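Local coordinates for protein GphF Dehydratase 1 (Archangium violaceum, PDB 6MBF) that probably acts as a polyketide synthase dehydratase domain in gephyronic acid biosynthesis, removing water from the growing chain and perhaps shifting the resulting double bond, at residues G39-Y44 with I160-R165; I47-V52 with S83-R88. One frame throughout, in Å; residues are numbered along the deposited sequence.

Overall arrangement
Both interactions lie on the same side of the chain's centre, with centres about 11 Å apart, and each is partly buried. They share a small antiparallel sheet: segment 39-44 carries strand 42-43, and its neighbour, strand 46-48, runs into segment 47-52, with strand 86-87 beyond it. Interaction 1 joins distant parts of the chain and combines backbone bonds with a carboxylate-arginine grip and aromatic packing; interaction 2, nested within the loop closed by interaction 1, rests on aliphatic packing and on backbone bonds supplemented by water. The two meet where His41 ND1 probably hydrogen-bonds Val48 O at 2.8 Å and where Leu50 packs against both His41 and Tyr162; the His41 side chain is about 4 Å from a bound magnesium ion.

Interaction 1 (G39-Y44 with I160-R165); sequences GEHWVY and IYYGPR
Glu40 reaches across past Gly163 to Arg165, its side chain starting with CG anti to the carbonyl carbon (chi1 -65°). CB lies 4.1 Å from Gly163 N, and CG the same distance from Arg165 CD. The carboxyl carbon rests against Arg165 CG and CD. At the tip the oxygens divide the work: OE1 takes a nearly straight bond from Arg165 N (2.9 Å, 169°) on its syn side, though somewhat out of the carboxylate plane, and also touches Pro164 CD without hydrogen bonding, while OE2 makes a salt bridge to Arg165 NE whose hydrogen bond, at 3.3 Å, is weak. An alanine here would probably leave Arg165 N without this acceptor and the Arg165 guanidinium with one fewer opposing charge.

The backbones form a single bridge, His41 with Tyr162, bounded by two bonds: Gly163 N to Glu40 O and Trp42 N to Tyr161 O, both 2.8 Å. His41 CD2 sits 3.7 Å above one face of the Tyr162 ring, offset toward its rim, with the ring planes at 42°.

The contact thus links the two hotdog-family regions of the chain. Arg165 NH1 also bridges to Glu188 and Glu189 in helix 187-190, Tyr162 OH bonds Asp204 of helix 200-214, and Trp42 packs on Ile47 of strand 46-48.

Interaction 2 (I47-V52 with S83-R88); sequences IVVLGV and SPLVLR
Val49 packs its CG2 methyl against both Leu85 and Leu87, beside a short antiparallel pairing at the edge of a small three-stranded sheet within this dehydratase of the hotdog family. The evidence for close packing is local: Val49 CG2 is 3.8 Å from Leu85 CG and 3.7 Å from Leu87 CD1. The methyl stands anti to its own carbonyl carbon, and all three side chains are buried. Tyr54 of helix 52-65 touches both Val49 and Leu85, which ties this cluster to the helix that begins at Val52. The backbones are joined directly here: Val49 N donates to Leu85 O at 2.9 Å with an angle of 174°. The other direct backbone bond, Leu87 N to Ile47 O, is as short at 2.9 Å but more bent, at 152°.

The side bearing Val48 and Val86, a non-hydrogen-bonded pair, is looser. Their CG2 methyls are 4.4 Å apart, and Val48 CG1 meets Pro84 CB only at 4.1 Å; both valines are partly exposed and the proline is exposed.

A water bridges the backbones at each end, consistent with the strands drawing apart there. One molecule accepts from Ile47 N and donates to Leu87 O, taking the place of a direct return bond. At the other end a second water donates to Val49 O at 2.7 Å and accepts from Leu85 N at 3.0 Å.

Interaction 1 (G39-Y44 with I160-R165)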
loop_
_atom_site.group_PDB
_atom_site.type_symbol
_atom_site.label_atom_id
_atom_site.label_comp_id
_atom_site.label_asym_id
_atom_site.label_seq_id
_atom_site.Cartn_x
_atom_site.Cartn_y
_atom_site.Cartn_z
ATOM N N GLY A 39 -3.517 -12.749 -4.117
ATOM C CA GLY A 39 -2.835 -13.969 -4.493
ATOM C C GLY A 39 -1.702 -13.772 -5.473
ATOM O O GLY A 39 -1.211 -14.762 -6.032
ATOM N N GLU A 40 -1.260 -12.531 -5.705
ATOM C CA GLU A 40 -0.270 -12.278 -6.744
ATOM C C GLU A 40 1.000 -11.613 -6.216
ATOM O O GLU A 40 1.770 -11.064 -7.002
ATOM C CB GLU A 40 -0.895 -11.452 -7.868
ATOM C CG GLU A 40 -2.002 -12.231 -8.568
ATOM C CD GLU A 40 -2.032 -12.028 -10.066
ATOM O OE1 GLU A 40 -1.216 -11.239 -10.585
ATOM O OE2 GLU A 40 -2.892 -12.654 -10.720
ATOM N N HIS A 41 1.252 -11.678 -4.909
ATOM C CA HIS A 41 2.520 -11.230 -4.354
ATOM C C HIS A 41 3.094 -12.307 -3.447
ATOM O O HIS A 41 2.424 -12.754 -2.510
ATOM C CB HIS A 41 2.368 -9.922 -3.578
ATOM C CG HIS A 41 3.622 -9.499 -2.876
ATOM N ND1 HIS A 41 3.735 -9.494 -1.502
ATOM C CD2 HIS A 41 4.822 -9.096 -3.356
ATOM C CE1 HIS A 41 4.947 -9.091 -1.164
ATOM N NE2 HIS A 41 5.626 -8.833 -2.268
ATOM N N TRP A 42 4.349 -12.683 -3.700
ATOM C CA TRP A 42 5.019 -13.733 -2.951
ATOM C C TRP A 42 6.355 -13.243 -2.414
ATOM O O TRP A 42 7.003 -12.373 -3.003
ATOM C CB TRP A 42 5.251 -14.991 -3.815
ATOM C CG TRP A 42 4.052 -15.382 -4.587
ATOM C CD1 TRP A 42 3.021 -16.169 -4.160
ATOM C CD2 TRP A 42 3.741 -15.003 -5.932
ATOM N NE1 TRP A 42 2.085 -16.301 -5.158
ATOM C CE2 TRP A 42 2.505 -15.595 -6.256
ATOM C CE3 TRP A 42 4.392 -14.227 -6.897
ATOM C CZ2 TRP A 42 1.906 -15.431 -7.504
ATOM C CZ3 TRP A 42 3.797 -14.069 -8.134
ATOM C CH2 TRP A 42 2.565 -14.666 -8.425
ATOM N N VAL A 43 6.751 -13.811 -1.277
ATOM C CA VAL A 43 8.101 -13.681 -0.741
ATOM C C VAL A 43 8.516 -15.058 -0.241
ATOM O O VAL A 43 7.796 -15.679 0.551
ATOM C CB VAL A 43 8.198 -12.644 0.399
ATOM C CG1 VAL A 43 9.654 -12.431 0.793
ATOM C CG2 VAL A 43 7.556 -11.306 0.002
ATOM N N TYR A 44 9.658 -15.553 -0.724
ATOM C CA TYR A 44 10.119 -16.890 -0.366
ATOM C C TYR A 44 9.025 -17.930 -0.615
ATOM O O TYR A 44 8.770 -18.805 0.216
ATOM C CB TYR A 44 10.591 -16.939 1.090
ATOM C CG TYR A 44 11.713 -15.975 1.401
ATOM C CD1 TYR A 44 11.541 -14.960 2.338
ATOM C CD2 TYR A 44 12.931 -16.062 0.742
ATOM C CE1 TYR A 44 12.558 -14.074 2.625
ATOM C CE2 TYR A 44 13.961 -15.174 1.021
ATOM C CZ TYR A 44 13.766 -14.180 1.960
ATOM O OH TYR A 44 14.780 -13.292 2.243
ATOM N N ILE A 160 9.193 -13.393 -9.668
ATOM C CA ILE A 160 9.169 -14.324 -8.549
ATOM C C ILE A 160 8.433 -13.740 -7.354
ATOM O O ILE A 160 8.041 -14.488 -6.445
ATOM C CB ILE A 160 10.599 -14.739 -8.155
ATOM C CG1 ILE A 160 11.449 -13.513 -7.810
ATOM C CG2 ILE A 160 11.242 -15.523 -9.283
ATOM C CD1 ILE A 160 12.790 -13.869 -7.202
ATOM N N TYR A 161 8.238 -12.416 -7.331
ATOM C CA TYR A 161 7.502 -11.751 -6.266
ATOM C C TYR A 161 6.139 -11.232 -6.692
ATOM O O TYR A 161 5.283 -11.036 -5.827
ATOM C CB TYR A 161 8.294 -10.558 -5.720
ATOM C CG TYR A 161 9.698 -10.886 -5.294
ATOM C CD1 TYR A 161 9.962 -11.971 -4.469
ATOM C CD2 TYR A 161 10.767 -10.101 -5.719
ATOM C CE1 TYR A 161 11.269 -12.268 -4.070
ATOM C CE2 TYR A 161 12.068 -10.395 -5.334
ATOM C CZ TYR A 161 12.308 -11.470 -4.518
ATOM O OH TYR A 161 13.601 -11.738 -4.137
ATOM N N TYR A 162 5.921 -10.990 -7.978
ATOM C CA TYR A 162 4.744 -10.260 -8.429
ATOM C C TYR A 162 4.143 -10.933 -9.647
ATOM O O TYR A 162 4.871 -11.278 -10.584
ATOM C CB TYR A 162 5.105 -8.824 -8.792
ATOM C CG TYR A 162 5.196 -7.858 -7.635
ATOM C CD1 TYR A 162 4.047 -7.454 -6.951
ATOM C CD2 TYR A 162 6.415 -7.289 -7.276
ATOM C CE1 TYR A 162 4.118 -6.540 -5.906
ATOM C CE2 TYR A 162 6.498 -6.370 -6.233
ATOM C CZ TYR A 162 5.345 -5.991 -5.558
ATOM O OH TYR A 162 5.433 -5.066 -4.531
ATOM N N GLY A 163 2.823 -11.081 -9.645
ATOM C CA GLY A 163 2.107 -11.603 -10.785
ATOM C C GLY A 163 1.623 -10.526 -11.738
ATOM O O GLY A 163 1.863 -9.325 -11.546
ATOM N N PRO A 164 0.908 -10.944 -12.789
ATOM C CA PRO A 164 0.582 -10.016 -13.886
ATOM C C PRO A 164 -0.409 -8.922 -13.534
ATOM O O PRO A 164 -0.531 -7.968 -14.313
ATOM C CB PRO A 164 0.006 -10.936 -14.972
ATOM C CG PRO A 164 -0.421 -12.172 -14.249
ATOM C CD PRO A 164 0.510 -12.332 -13.091
ATOM N N ARG A 165 -1.138 -9.024 -12.422
ATOM C CA ARG A 165 -1.999 -7.922 -12.012
ATOM C C ARG A 165 -1.224 -6.779 -11.378
ATOM O O ARG A 165 -1.799 -5.700 -11.181
ATOM C CB ARG A 165 -3.054 -8.404 -11.017
ATOM C CG ARG A 165 -3.950 -9.518 -11.535
ATOM C CD ARG A 165 -4.854 -10.003 -10.423
ATOM N NE ARG A 165 -5.739 -11.066 -10.877
ATOM C CZ ARG A 165 -6.974 -10.866 -11.321
ATOM N NH1 ARG A 165 -7.471 -9.639 -11.363
ATOM N NH2 ARG A 165 -7.713 -11.897 -11.714
#

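Interaction 2 (I47-V52 with S83-R88)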
loop_
_atom_site.group_PDB
_atom_site.type_symbol
_atom_site.label_atom_id
_atom_site.label_comp_id
_atom_site.label_asym_id
_atom_site.label_seq_id
_atom_site.Cartn_x
_atom_site.Cartn_y
_atom_site.Cartn_z
ATOM N N ILE A 47 2.566 -16.742 -0.146
ATOM C CA ILE A 47 1.687 -15.632 -0.503
ATOM C C ILE A 47 1.667 -14.648 0.658
ATOM O O ILE A 47 1.257 -14.998 1.769
ATOM C CB ILE A 47 0.271 -16.128 -0.818
ATOM C CG1 ILE A 47 0.293 -17.190 -1.914
ATOM C CG2 ILE A 47 -0.624 -14.943 -1.212
ATOM C CD1 ILE A 47 -0.989 -18.009 -1.985
ATOM N N VAL A 48 2.106 -13.414 0.410
ATOM C CA VAL A 48 2.231 -12.397 1.455
ATOM C C VAL A 48 1.380 -11.191 1.070
ATOM O O VAL A 48 1.581 -10.593 0.006
ATOM C CB VAL A 48 3.695 -11.972 1.673
ATOM C CG1 VAL A 48 3.773 -10.843 2.699
ATOM C CG2 VAL A 48 4.555 -13.150 2.109
ATOM N N VAL A 49 0.434 -10.832 1.937
ATOM C CA VAL A 49 -0.432 -9.689 1.674
ATOM C C VAL A 49 0.411 -8.420 1.615
ATOM O O VAL A 49 1.200 -8.141 2.524
ATOM C CB VAL A 49 -1.521 -9.614 2.755
ATOM C CG1 VAL A 49 -2.253 -8.257 2.740
ATOM C CG2 VAL A 49 -2.489 -10.800 2.597
ATOM N N LEU A 50 0.255 -7.655 0.533
ATOM C CA LEU A 50 0.999 -6.410 0.375
ATOM C C LEU A 50 0.634 -5.412 1.472
ATOM O O LEU A 50 -0.537 -5.260 1.829
ATOM C CB LEU A 50 0.710 -5.791 -0.994
ATOM C CG LEU A 50 1.322 -6.402 -2.255
ATOM C CD1 LEU A 50 0.743 -5.699 -3.470
ATOM C CD2 LEU A 50 2.830 -6.244 -2.213
ATOM N N GLY A 51 1.650 -4.727 2.001
ATOM C CA GLY A 51 1.426 -3.710 3.022
ATOM C C GLY A 51 0.488 -2.589 2.608
ATOM O O GLY A 51 -0.174 -1.989 3.460
ATOM N N VAL A 52 0.411 -2.284 1.307
ATOM C CA VAL A 52 -0.518 -1.252 0.858
ATOM C C VAL A 52 -1.959 -1.617 1.190
ATOM O O VAL A 52 -2.807 -0.728 1.302
ATOM C CB VAL A 52 -0.364 -0.958 -0.657
ATOM C CG1 VAL A 52 0.914 -0.169 -0.929
ATOM C CG2 VAL A 52 -0.422 -2.250 -1.492
ATOM N N SER A 83 3.669 -7.735 11.593
ATOM C CA SER A 83 3.859 -9.131 11.215
ATOM C C SER A 83 3.225 -9.265 9.843
ATOM O O SER A 83 2.106 -8.763 9.644
ATOM C CB SER A 83 3.221 -10.135 12.175
ATOM O OG SER A 83 4.033 -10.345 13.317
ATOM N N PRO A 84 3.887 -9.929 8.899
ATOM C CA PRO A 84 3.258 -10.162 7.601
ATOM C C PRO A 84 2.051 -11.070 7.754
ATOM O O PRO A 84 1.949 -11.863 8.699
ATOM C CB PRO A 84 4.369 -10.832 6.783
ATOM C CG PRO A 84 5.215 -11.505 7.799
ATOM C CD PRO A 84 5.176 -10.633 9.025
ATOM N N LEU A 85 1.115 -10.927 6.825
ATOM C CA LEU A 85 -0.033 -11.814 6.725
ATOM C C LEU A 85 0.253 -12.789 5.586
ATOM O O LEU A 85 0.271 -12.405 4.408
ATOM C CB LEU A 85 -1.326 -11.030 6.497
ATOM C CG LEU A 85 -2.586 -11.862 6.221
ATOM C CD1 LEU A 85 -2.727 -12.975 7.241
ATOM C CD2 LEU A 85 -3.828 -10.973 6.221
ATOM N N VAL A 86 0.518 -14.032 5.941
ATOM C CA VAL A 86 0.750 -15.080 4.959
ATOM C C VAL A 86 -0.568 -15.791 4.726
ATOM O O VAL A 86 -1.212 -16.245 5.680
ATOM C CB VAL A 86 1.826 -16.063 5.444
ATOM C CG1 VAL A 86 2.011 -17.179 4.432
ATOM C CG2 VAL A 86 3.141 -15.335 5.718
ATOM N N LEU A 87 -0.981 -15.870 3.465
ATOM C CA LEU A 87 -2.162 -16.615 3.064
ATOM C C LEU A 87 -1.742 -17.955 2.478
ATOM O O LEU A 87 -0.767 -18.035 1.726
ATOM C CB LEU A 87 -2.974 -15.844 2.018
ATOM C CG LEU A 87 -3.522 -14.479 2.446
ATOM C CD1 LEU A 87 -4.127 -13.789 1.227
ATOM C CD2 LEU A 87 -4.547 -14.611 3.586
ATOM N N ARG A 88 -2.479 -19.008 2.815
ATOM C CA ARG A 88 -2.391 -20.242 2.044
ATOM C C ARG A 88 -3.422 -20.180 0.924
ATOM O O ARG A 88 -4.583 -19.833 1.164
ATOM C CB ARG A 88 -2.631 -21.476 2.916
ATOM C CG ARG A 88 -1.912 -21.464 4.241
ATOM C CD ARG A 88 -0.397 -21.397 4.120
ATOM N NE ARG A 88 0.212 -21.429 5.455
ATOM C CZ ARG A 88 1.491 -21.159 5.705
ATOM N NH1 ARG A 88 2.313 -20.837 4.717
ATOM N NH2 ARG A 88 1.949 -21.201 6.952
HETATM O O HOH W 1 1.599 -19.092 1.156
HETATM O O HOH W 2 1.448 -8.466 5.181
#